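Local coordinates for protein fructose transport system repressor FruR (Pseudomonas putida, PDB 3O75) that probably represses or activates transcription as a LacI-family DNA-binding regulator, and holds fructose 1-phosphate in its sugar-binding domain, at residues A61-S66 with P84-D89; R109-S114 with R263-R268; D182-T187 with L209-F214. One frame throughout, in Å; residues are numbered along the deposited sequence.

Interaction 1 of 3, residues A61-S66 with P84-D89. With F1X (1-O-phosphono-beta-D-fructofuranose), chain C.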
loop_
_atom_site.group_PDB
_atom_site.type_symbol
_atom_site.label_atom_id
_atom_site.label_comp_id
_atom_site.label_asym_id
_atom_site.label_seq_id
_atom_site.Cartn_x
_atom_site.Cartn_y
_atom_site.Cartn_z
ATOM N N ALA A 61 -3.624 -23.627 1.662
ATOM C CA ALA A 61 -2.312 -23.335 2.230
ATOM C C ALA A 61 -2.289 -21.929 2.818
ATOM O O ALA A 61 -3.123 -21.095 2.476
ATOM C CB ALA A 61 -1.223 -23.498 1.177
ATOM N N LEU A 62 -1.324 -21.673 3.698
ATOM C CA LEU A 62 -1.239 -20.402 4.411
ATOM C C LEU A 62 0.153 -19.780 4.341
ATOM O O LEU A 62 1.122 -20.351 4.842
ATOM C CB LEU A 62 -1.614 -20.604 5.881
ATOM C CG LEU A 62 -1.425 -19.403 6.810
ATOM C CD1 LEU A 62 -2.476 -18.329 6.531
ATOM C CD2 LEU A 62 -1.474 -19.843 8.269
ATOM N N PHE A 63 0.251 -18.611 3.717
ATOM C CA PHE A 63 1.472 -17.821 3.791
ATOM C C PHE A 63 1.400 -16.972 5.054
ATOM O O PHE A 63 0.320 -16.523 5.437
ATOM C CB PHE A 63 1.613 -16.913 2.572
ATOM C CG PHE A 63 1.399 -17.611 1.260
ATOM C CD1 PHE A 63 0.175 -17.533 0.616
ATOM C CD2 PHE A 63 2.421 -18.337 0.664
ATOM C CE1 PHE A 63 -0.029 -18.168 -0.599
ATOM C CE2 PHE A 63 2.221 -18.978 -0.553
ATOM C CZ PHE A 63 0.996 -18.891 -1.184
ATOM N N VAL A 64 2.540 -16.738 5.695
ATOM C CA VAL A 64 2.554 -15.921 6.905
ATOM C C VAL A 64 3.891 -15.228 7.133
ATOM O O VAL A 64 4.944 -15.863 7.099
ATOM C CB VAL A 64 2.177 -16.752 8.168
ATOM C CG1 VAL A 64 2.975 -18.048 8.225
ATOM C CG2 VAL A 64 2.380 -15.932 9.438
ATOM N N ALA A 65 3.838 -13.915 7.338
ATOM C CA ALA A 65 4.990 -13.167 7.815
ATOM C C ALA A 65 4.827 -12.997 9.319
ATOM O O ALA A 65 4.260 -12.010 9.793
ATOM C CB ALA A 65 5.079 -11.825 7.130
ATOM N N SER A 66 5.328 -13.978 10.061
ATOM C CA SER A 66 5.048 -14.099 11.486
ATOM C C SER A 66 5.813 -13.123 12.375
ATOM O O SER A 66 6.877 -12.628 12.009
ATOM C CB SER A 66 5.316 -15.532 11.948
ATOM O OG SER A 66 5.018 -15.682 13.323
ATOM N N PRO A 84 -0.468 -26.918 4.904
ATOM C CA PRO A 84 0.853 -26.407 4.532
ATOM C C PRO A 84 1.015 -24.950 4.965
ATOM O O PRO A 84 0.197 -24.106 4.598
ATOM C CB PRO A 84 0.848 -26.501 3.001
ATOM C CG PRO A 84 -0.224 -27.487 2.671
ATOM C CD PRO A 84 -1.263 -27.313 3.731
ATOM N N VAL A 85 2.056 -24.670 5.743
ATOM C CA VAL A 85 2.363 -23.311 6.173
ATOM C C VAL A 85 3.648 -22.849 5.503
ATOM O O VAL A 85 4.635 -23.583 5.479
ATOM C CB VAL A 85 2.546 -23.232 7.702
ATOM C CG1 VAL A 85 3.036 -21.850 8.114
ATOM C CG2 VAL A 85 1.250 -23.581 8.412
ATOM N N ILE A 86 3.640 -21.631 4.970
ATOM C CA ILE A 86 4.789 -21.122 4.229
ATOM C C ILE A 86 5.227 -19.741 4.693
ATOM O O ILE A 86 4.499 -18.758 4.536
ATOM C CB ILE A 86 4.500 -21.074 2.723
ATOM C CG1 ILE A 86 4.408 -22.492 2.168
ATOM C CG2 ILE A 86 5.575 -20.291 1.994
ATOM C CD1 ILE A 86 4.346 -22.543 0.676
ATOM N N ALA A 87 6.432 -19.671 5.249
ATOM C CA ALA A 87 6.954 -18.413 5.759
ATOM C C ALA A 87 7.384 -17.472 4.646
ATOM O O ALA A 87 7.955 -17.893 3.639
ATOM C CB ALA A 87 8.105 -18.655 6.716
ATOM N N ILE A 88 7.092 -16.192 4.842
ATOM C CA ILE A 88 7.553 -15.147 3.946
ATOM C C ILE A 88 8.168 -14.041 4.790
ATOM O O ILE A 88 7.664 -13.720 5.868
ATOM C CB ILE A 88 6.400 -14.572 3.099
ATOM C CG1 ILE A 88 5.871 -15.629 2.126
ATOM C CG2 ILE A 88 6.856 -13.330 2.346
ATOM C CD1 ILE A 88 4.799 -15.116 1.174
ATOM N N ASP A 89 9.265 -13.476 4.302
ATOM C CA ASP A 89 9.955 -12.389 4.985
ATOM C C ASP A 89 10.607 -12.827 6.302
ATOM O O ASP A 89 11.831 -12.879 6.391
ATOM C CB ASP A 89 9.021 -11.197 5.202
ATOM C CG ASP A 89 9.768 -9.942 5.609
ATOM O OD1 ASP A 89 9.894 -9.024 4.768
ATOM O OD2 ASP A 89 10.231 -9.880 6.768
HETATM C C1 F1X C . 9.604 -4.502 4.313
HETATM O O1 F1X C . 9.843 -3.140 3.995
HETATM P P1 F1X C . 11.066 -2.774 3.017
HETATM C C2 F1X C . 10.112 -4.775 5.718
HETATM O O2 F1X C . 11.368 -4.115 5.920
HETATM C C3 F1X C . 10.272 -6.272 5.943
HETATM O O3 F1X C . 11.501 -6.765 5.417
HETATM C C4 F1X C . 10.189 -6.352 7.447
HETATM O O4 F1X C . 9.904 -7.663 7.943
HETATM C C5 F1X C . 9.019 -5.409 7.644
HETATM O O5 F1X C . 9.196 -4.330 6.718
HETATM C C6 F1X C . 8.927 -4.961 9.082
HETATM O O6 F1X C . 8.099 -5.936 9.703
HETATM O O1P F1X C . 12.284 -3.324 3.713
HETATM O O2P F1X C . 10.731 -3.473 1.727
HETATM O O3P F1X C . 11.034 -1.267 2.954
#
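L62 to V64 and V85 to A87 pair as neighbouring parallel strands of a beta-alpha-beta unit, joined through helix 74-80, in the periplasmic-binding-protein-like domain of this LacI-family protein. Four backbone hydrogen bonds make the ladder. L62 N donates to P84 O (3.0 Å) and L62 O accepts from I86 N; two residues on, V64 N reaches I86 O and V64 O takes I88 N. The first of these is nearly head-on to the carbonyl, whereas I88 N stands 48° above the carbonyl plane of V64. CA-H...O contacts fill the intervals, the shortest from F63 CA to I86 O (3.3 Å).

Apolar contacts line both faces of the sheet. On one, V64 CG1 meets V85 CG1 at 3.8 Å; V64 turns this methyl between its backbone N and carbonyl carbon (chi1 49°), while Y75 of the connecting helix touches both valines. On the other, F63 and I86 run side by side, and I86 CG2 comes to the edge of the ring, near its plane, 3.9 Å from F63 CD2. I88 CD1 approaches F63 obliquely, near CB. L24 and A245, from helices 15-30 and 234-251, also touch F63, so the ring is buried.

Polar contact with the ligand comes from D89, the residue after I88. The carboxylate of D89 takes two hydroxyls of fructose 1-phosphate, one on each oxygen: O3 donates to D89 OD1 (2.8 Å), and O4 to D89 OD2 at 2.5 Å.

Interaction 2 of 3, residues R109-S114 with R263-R268. With F1X (1-O-phosphono-beta-D-fructofuranose), chain C.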
loop_
_atom_site.group_PDB
_atom_site.type_symbol
_atom_site.label_atom_id
_atom_site.label_comp_id
_atom_site.label_asym_id
_atom_site.label_seq_id
_atom_site.Cartn_x
_atom_site.Cartn_y
_atom_site.Cartn_z
ATOM N N ARG A 109 24.858 -5.207 5.382
ATOM C CA ARG A 109 26.304 -5.022 5.352
ATOM C C ARG A 109 26.713 -4.210 4.133
ATOM O O ARG A 109 27.415 -3.206 4.246
ATOM C CB ARG A 109 27.016 -6.375 5.340
ATOM C CG ARG A 109 28.515 -6.268 5.141
ATOM C CD ARG A 109 29.201 -7.621 5.232
ATOM N NE ARG A 109 28.766 -8.539 4.184
ATOM C CZ ARG A 109 28.109 -9.672 4.412
ATOM N NH1 ARG A 109 27.817 -10.034 5.657
ATOM N NH2 ARG A 109 27.749 -10.448 3.399
ATOM N N GLN A 110 26.252 -4.640 2.966
ATOM C CA GLN A 110 26.579 -3.948 1.729
ATOM C C GLN A 110 26.079 -2.507 1.778
ATOM O O GLN A 110 26.734 -1.593 1.276
ATOM C CB GLN A 110 25.982 -4.693 0.536
ATOM C CG GLN A 110 26.508 -4.236 -0.811
ATOM C CD GLN A 110 25.902 -5.010 -1.966
ATOM O OE1 GLN A 110 25.322 -6.077 -1.776
ATOM N NE2 GLN A 110 26.041 -4.475 -3.173
ATOM N N LEU A 111 24.925 -2.306 2.408
ATOM C CA LEU A 111 24.332 -0.979 2.501
ATOM C C LEU A 111 25.157 -0.044 3.391
ATOM O O LEU A 111 25.515 1.057 2.978
ATOM C CB LEU A 111 22.888 -1.076 3.006
ATOM C CG LEU A 111 21.946 0.121 2.855
ATOM C CD1 LEU A 111 21.870 0.574 1.403
ATOM C CD2 LEU A 111 20.555 -0.221 3.382
ATOM N N ALA A 112 25.452 -0.472 4.614
ATOM C CA ALA A 112 26.243 0.356 5.520
ATOM C C ALA A 112 27.631 0.649 4.952
ATOM O O ALA A 112 28.149 1.759 5.090
ATOM C CB ALA A 112 26.358 -0.298 6.887
ATOM N N ALA A 113 28.228 -0.351 4.310
ATOM C CA ALA A 113 29.567 -0.199 3.744
ATOM C C ALA A 113 29.605 0.903 2.688
ATOM O O ALA A 113 30.582 1.644 2.591
ATOM C CB ALA A 113 30.070 -1.534 3.160
ATOM N N SER A 114 28.535 1.014 1.906
ATOM C CA SER A 114 28.473 2.010 0.841
ATOM C C SER A 114 28.460 3.430 1.402
ATOM O O SER A 114 28.925 4.362 0.756
ATOM C CB SER A 114 27.250 1.777 -0.049
ATOM O OG SER A 114 26.050 2.155 0.603
ATOM N N ARG A 263 18.268 -8.812 -2.286
ATOM C CA ARG A 263 17.683 -7.505 -2.543
ATOM C C ARG A 263 18.424 -6.795 -3.681
ATOM O O ARG A 263 19.614 -7.027 -3.904
ATOM C CB ARG A 263 17.677 -6.651 -1.272
ATOM C CG ARG A 263 16.780 -7.190 -0.163
ATOM C CD ARG A 263 16.349 -6.078 0.775
ATOM N NE ARG A 263 15.307 -6.504 1.707
ATOM C CZ ARG A 263 14.360 -5.700 2.188
ATOM N NH1 ARG A 263 14.313 -4.429 1.817
ATOM N NH2 ARG A 263 13.454 -6.165 3.036
ATOM N N THR A 264 17.714 -5.942 -4.410
ATOM C CA THR A 264 18.322 -5.164 -5.481
ATOM C C THR A 264 18.927 -3.879 -4.926
ATOM O O THR A 264 18.242 -3.094 -4.274
ATOM C CB THR A 264 17.290 -4.816 -6.570
ATOM O OG1 THR A 264 16.657 -6.016 -7.026
ATOM C CG2 THR A 264 17.960 -4.128 -7.750
ATOM N N PHE A 265 20.213 -3.673 -5.187
ATOM C CA PHE A 265 20.922 -2.496 -4.696
ATOM C C PHE A 265 20.786 -1.328 -5.669
ATOM O O PHE A 265 21.289 -1.376 -6.789
ATOM C CB PHE A 265 22.398 -2.839 -4.480
ATOM C CG PHE A 265 23.167 -1.805 -3.704
ATOM C CD1 PHE A 265 22.537 -1.005 -2.768
ATOM C CD2 PHE A 265 24.533 -1.659 -3.890
ATOM C CE1 PHE A 265 23.251 -0.064 -2.046
ATOM C CE2 PHE A 265 25.251 -0.720 -3.171
ATOM C CZ PHE A 265 24.605 0.080 -2.247
ATOM N N LYS A 266 20.088 -0.282 -5.243
ATOM C CA LYS A 266 19.998 0.940 -6.027
ATOM C C LYS A 266 20.962 1.952 -5.429
ATOM O O LYS A 266 20.656 2.589 -4.423
ATOM C CB LYS A 266 18.572 1.492 -6.005
ATOM C CG LYS A 266 17.491 0.424 -6.087
ATOM C CD LYS A 266 16.793 0.406 -7.433
ATOM C CE LYS A 266 15.790 -0.736 -7.496
ATOM N NZ LYS A 266 15.018 -0.743 -8.772
ATOM N N GLN A 267 22.133 2.087 -6.041
ATOM C CA GLN A 267 23.161 2.981 -5.524
ATOM C C GLN A 267 23.111 4.365 -6.167
ATOM O O GLN A 267 23.803 4.632 -7.148
ATOM C CB GLN A 267 24.548 2.361 -5.696
ATOM C CG GLN A 267 25.667 3.232 -5.156
ATOM C CD GLN A 267 26.884 2.427 -4.755
ATOM O OE1 GLN A 267 27.033 1.266 -5.140
ATOM N NE2 GLN A 267 27.763 3.040 -3.968
ATOM N N ARG A 268 22.292 5.244 -5.597
ATOM C CA ARG A 268 22.135 6.602 -6.107
ATOM C C ARG A 268 23.282 7.513 -5.675
ATOM O O ARG A 268 23.567 8.520 -6.327
ATOM C CB ARG A 268 20.801 7.187 -5.647
ATOM C CG ARG A 268 19.596 6.376 -6.075
ATOM C CD ARG A 268 18.310 7.005 -5.583
ATOM N NE ARG A 268 17.136 6.353 -6.151
ATOM C CZ ARG A 268 16.482 5.347 -5.579
ATOM N NH1 ARG A 268 16.881 4.866 -4.407
ATOM N NH2 ARG A 268 15.423 4.824 -6.180
HETATM C C1 F1X C . 9.604 -4.502 4.313
HETATM O O1 F1X C . 9.843 -3.140 3.995
HETATM P P1 F1X C . 11.066 -2.774 3.017
HETATM C C2 F1X C . 10.112 -4.775 5.718
HETATM O O2 F1X C . 11.368 -4.115 5.920
HETATM C C3 F1X C . 10.272 -6.272 5.943
HETATM O O3 F1X C . 11.501 -6.765 5.417
HETATM C C4 F1X C . 10.189 -6.352 7.447
HETATM O O4 F1X C . 9.904 -7.663 7.943
HETATM C C5 F1X C . 9.019 -5.409 7.644
HETATM O O5 F1X C . 9.196 -4.330 6.718
HETATM C C6 F1X C . 8.927 -4.961 9.082
HETATM O O6 F1X C . 8.099 -5.936 9.703
HETATM O O1P F1X C . 12.284 -3.324 3.713
HETATM O O2P F1X C . 10.731 -3.473 1.727
HETATM O O3P F1X C . 11.034 -1.267 2.954
#
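F265 leans from strand 257-266 onto helix 104-116, its ring meeting three residues of the helix. Its CB starts toward the helix with CG anti to the backbone N (chi1 -168°), which carries the ring across the gap. CG lies 4.0 Å from Q110 NE2, and CD2 is closer to the same nitrogen, at 3.3 Å; CE2 also meets it. The extended Q110 chain comes in obliquely, its amide plane 66° from that of the ring. Across the ring from CD2, CE1 packs on L111 CD1 at 3.8 Å. At the tip, CZ touches S114 CB and, near the ring plane, S114 OG (3.8 Å). Q267 CB, two residues along its own chain, sits over one face toward the rim.

S114 OG donates to L111 O (2.7 Å) and is also hydrogen-bonded to N228. Two residues before F265, R263 sends NH1 and NH2 to one phosphate oxygen, F1X O1P, with NH1 at 3.0 Å; NH1 also bonds M230 O.

No hydrogen bond or salt bridge crosses between helix and strand: the ring is held by van der Waals packing against apolar and polar side chains at the protein surface.

Interaction 3 of 3, residues D182-T187 with L209-F214. With F1X (1-O-phosphono-beta-D-fructofuranose), chain C.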
loop_
_atom_site.group_PDB
_atom_site.type_symbol
_atom_site.label_atom_id
_atom_site.label_comp_id
_atom_site.label_asym_id
_atom_site.label_seq_id
_atom_site.Cartn_x
_atom_site.Cartn_y
_atom_site.Cartn_z
ATOM N N ASP A 182 26.396 12.037 10.019
ATOM C CA ASP A 182 26.933 12.156 8.669
ATOM C C ASP A 182 26.349 11.080 7.764
ATOM O O ASP A 182 26.277 11.248 6.549
ATOM C CB ASP A 182 28.458 12.057 8.683
ATOM C CG ASP A 182 29.121 13.346 9.111
ATOM O OD1 ASP A 182 28.396 14.326 9.380
ATOM O OD2 ASP A 182 30.368 13.382 9.170
ATOM N N ALA A 183 25.923 9.975 8.366
ATOM C CA ALA A 183 25.383 8.857 7.605
ATOM C C ALA A 183 24.362 8.093 8.436
ATOM O O ALA A 183 24.481 8.027 9.659
ATOM C CB ALA A 183 26.506 7.927 7.146
ATOM N N LEU A 184 23.374 7.501 7.767
ATOM C CA LEU A 184 22.262 6.846 8.454
ATOM C C LEU A 184 21.716 5.678 7.641
ATOM O O LEU A 184 21.537 5.796 6.427
ATOM C CB LEU A 184 21.139 7.858 8.715
ATOM C CG LEU A 184 19.791 7.363 9.249
ATOM C CD1 LEU A 184 19.915 6.824 10.662
ATOM C CD2 LEU A 184 18.753 8.479 9.199
ATOM N N VAL A 185 21.451 4.557 8.315
ATOM C CA VAL A 185 20.834 3.396 7.677
ATOM C C VAL A 185 19.491 3.072 8.332
ATOM O O VAL A 185 19.419 2.876 9.547
ATOM C CB VAL A 185 21.731 2.137 7.780
ATOM C CG1 VAL A 185 21.014 0.930 7.205
ATOM C CG2 VAL A 185 23.076 2.354 7.074
ATOM N N THR A 186 18.429 3.015 7.530
ATOM C CA THR A 186 17.124 2.586 8.025
ATOM C C THR A 186 16.814 1.172 7.531
ATOM O O THR A 186 17.106 0.830 6.383
ATOM C CB THR A 186 15.989 3.564 7.620
ATOM O OG1 THR A 186 16.024 3.798 6.209
ATOM C CG2 THR A 186 16.142 4.890 8.339
ATOM N N THR A 187 16.233 0.357 8.407
ATOM C CA THR A 187 15.995 -1.060 8.123
ATOM C C THR A 187 14.652 -1.352 7.451
ATOM O O THR A 187 14.272 -2.515 7.300
ATOM C CB THR A 187 16.087 -1.914 9.400
ATOM O OG1 THR A 187 15.051 -1.522 10.309
ATOM C CG2 THR A 187 17.435 -1.733 10.068
ATOM N N LEU A 209 22.655 14.539 4.465
ATOM C CA LEU A 209 23.403 13.469 5.116
ATOM C C LEU A 209 23.407 12.264 4.189
ATOM O O LEU A 209 22.558 12.155 3.305
ATOM C CB LEU A 209 22.788 13.084 6.465
ATOM C CG LEU A 209 21.490 12.268 6.459
ATOM C CD1 LEU A 209 21.224 11.655 7.832
ATOM C CD2 LEU A 209 20.297 13.104 6.006
ATOM N N GLN A 210 24.366 11.367 4.381
ATOM C CA GLN A 210 24.414 10.137 3.604
ATOM C C GLN A 210 23.341 9.185 4.119
ATOM O O GLN A 210 23.308 8.845 5.301
ATOM C CB GLN A 210 25.797 9.494 3.697
ATOM C CG GLN A 210 26.945 10.411 3.277
ATOM C CD GLN A 210 27.246 10.356 1.785
ATOM O OE1 GLN A 210 27.875 11.260 1.235
ATOM N NE2 GLN A 210 26.809 9.287 1.130
ATOM N N LEU A 211 22.470 8.749 3.219
ATOM C CA LEU A 211 21.311 7.962 3.602
ATOM C C LEU A 211 21.299 6.610 2.899
ATOM O O LEU A 211 21.440 6.530 1.681
ATOM C CB LEU A 211 20.045 8.737 3.245
ATOM C CG LEU A 211 18.919 8.852 4.273
ATOM C CD1 LEU A 211 19.477 9.053 5.673
ATOM C CD2 LEU A 211 17.980 9.991 3.892
ATOM N N GLY A 212 21.119 5.547 3.672
ATOM C CA GLY A 212 20.911 4.227 3.106
ATOM C C GLY A 212 19.678 3.616 3.741
ATOM O O GLY A 212 19.466 3.762 4.944
ATOM N N THR A 213 18.858 2.934 2.948
ATOM C CA THR A 213 17.643 2.340 3.491
ATOM C C THR A 213 17.304 0.991 2.879
ATOM O O THR A 213 17.579 0.733 1.706
ATOM C CB THR A 213 16.409 3.253 3.294
ATOM O OG1 THR A 213 15.280 2.675 3.963
ATOM C CG2 THR A 213 16.073 3.396 1.812
ATOM N N PHE A 214 16.699 0.136 3.693
ATOM C CA PHE A 214 15.980 -1.018 3.184
ATOM C C PHE A 214 14.699 -0.515 2.530
ATOM O O PHE A 214 14.102 0.457 2.989
ATOM C CB PHE A 214 15.652 -1.985 4.321
ATOM C CG PHE A 214 16.713 -3.015 4.558
ATOM C CD1 PHE A 214 17.912 -2.673 5.159
ATOM C CD2 PHE A 214 16.516 -4.327 4.173
ATOM C CE1 PHE A 214 18.896 -3.626 5.370
ATOM C CE2 PHE A 214 17.496 -5.283 4.381
ATOM C CZ PHE A 214 18.687 -4.931 4.979
HETATM C C1 F1X C . 9.604 -4.502 4.313
HETATM O O1 F1X C . 9.843 -3.140 3.995
HETATM P P1 F1X C . 11.066 -2.774 3.017
HETATM C C2 F1X C . 10.112 -4.775 5.718
HETATM O O2 F1X C . 11.368 -4.115 5.920
HETATM C C3 F1X C . 10.272 -6.272 5.943
HETATM O O3 F1X C . 11.501 -6.765 5.417
HETATM C C4 F1X C . 10.189 -6.352 7.447
HETATM O O4 F1X C . 9.904 -7.663 7.943
HETATM C C5 F1X C . 9.019 -5.409 7.644
HETATM O O5 F1X C . 9.196 -4.330 6.718
HETATM C C6 F1X C . 8.927 -4.961 9.082
HETATM O O6 F1X C . 8.099 -5.936 9.703
HETATM O O1P F1X C . 12.284 -3.324 3.713
HETATM O O2P F1X C . 10.731 -3.473 1.727
HETATM O O3P F1X C . 11.034 -1.267 2.954
#
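T186 and T213 meet through their hydroxyls: T186 OG1 donates to T213 OG1 at 2.6 Å, and T213 OG1 in turn donates to F214 O (2.7 Å). T186 holds OG1 between its backbone N and carbonyl carbon (chi1 52°), which brings it across to the neighbouring strand. T213 instead sets OG1 opposite its own N (chi1 -174°), within reach of both partners. A valine in place of T213 would probably break this chain of hydrogen bonds, leaving the T186 hydroxyl and F214 O each without that mate.

On the same face, L184 and L211 lie side by side, pointing the same way, with L184 CD2 3.6 Å from L211 CD1. L211 has an unusual chi1 of -133°, and its CD1 also meets L184 CB, against which L209 CD1 packs too. V195, L192 and F196 of helix 189-200 touch this face. That helix is the crossover of a beta-alpha-beta unit whose two strands, 183-186 and 210-214, are parallel neighbours in the sheet. Five backbone bonds link them, from Q210 N to D182 O through to F214 N on T186 O; G212 N to L184 O (2.8 Å) is nearly straight.

The opposite face carries A183, Q210 and V185. A183 CB meets Q210 CB at 3.9 Å, while the Q210 chain bends at chi2 and its end leads away. D182 directs its carboxylate to R121.

Just beyond strand 183-186, T187 O lies 3.3 Å from F214 CB. The edge of the F214 ring receives T186 O in plane, and F214 O comes 3.5 Å from F1X O3P.

In the fold
The strands of all three interactions can be followed through one continuous mixed sheet that runs through both lobes, and all three touch fructose 1-phosphate. Interaction 1 lies on the opposite side of the chain's centre from the other two, its centre about 27 Å from that of interaction 2 and about 30 Å from that of interaction 3. Interactions 2 and 3 have centres about 10 Å apart and touch: L111 CD2 packs on the T213-F214 backbone, and R263 on the F214 ring. Along the chain, interaction 1 closes first; interaction 3 is then nested inside the long loop closed by interaction 2. The sugar phosphate is thus gripped between two halves, D89 reaching its hydroxyls and R263 its phosphate, consistent with the two-lobed periplasmic-binding-protein fold.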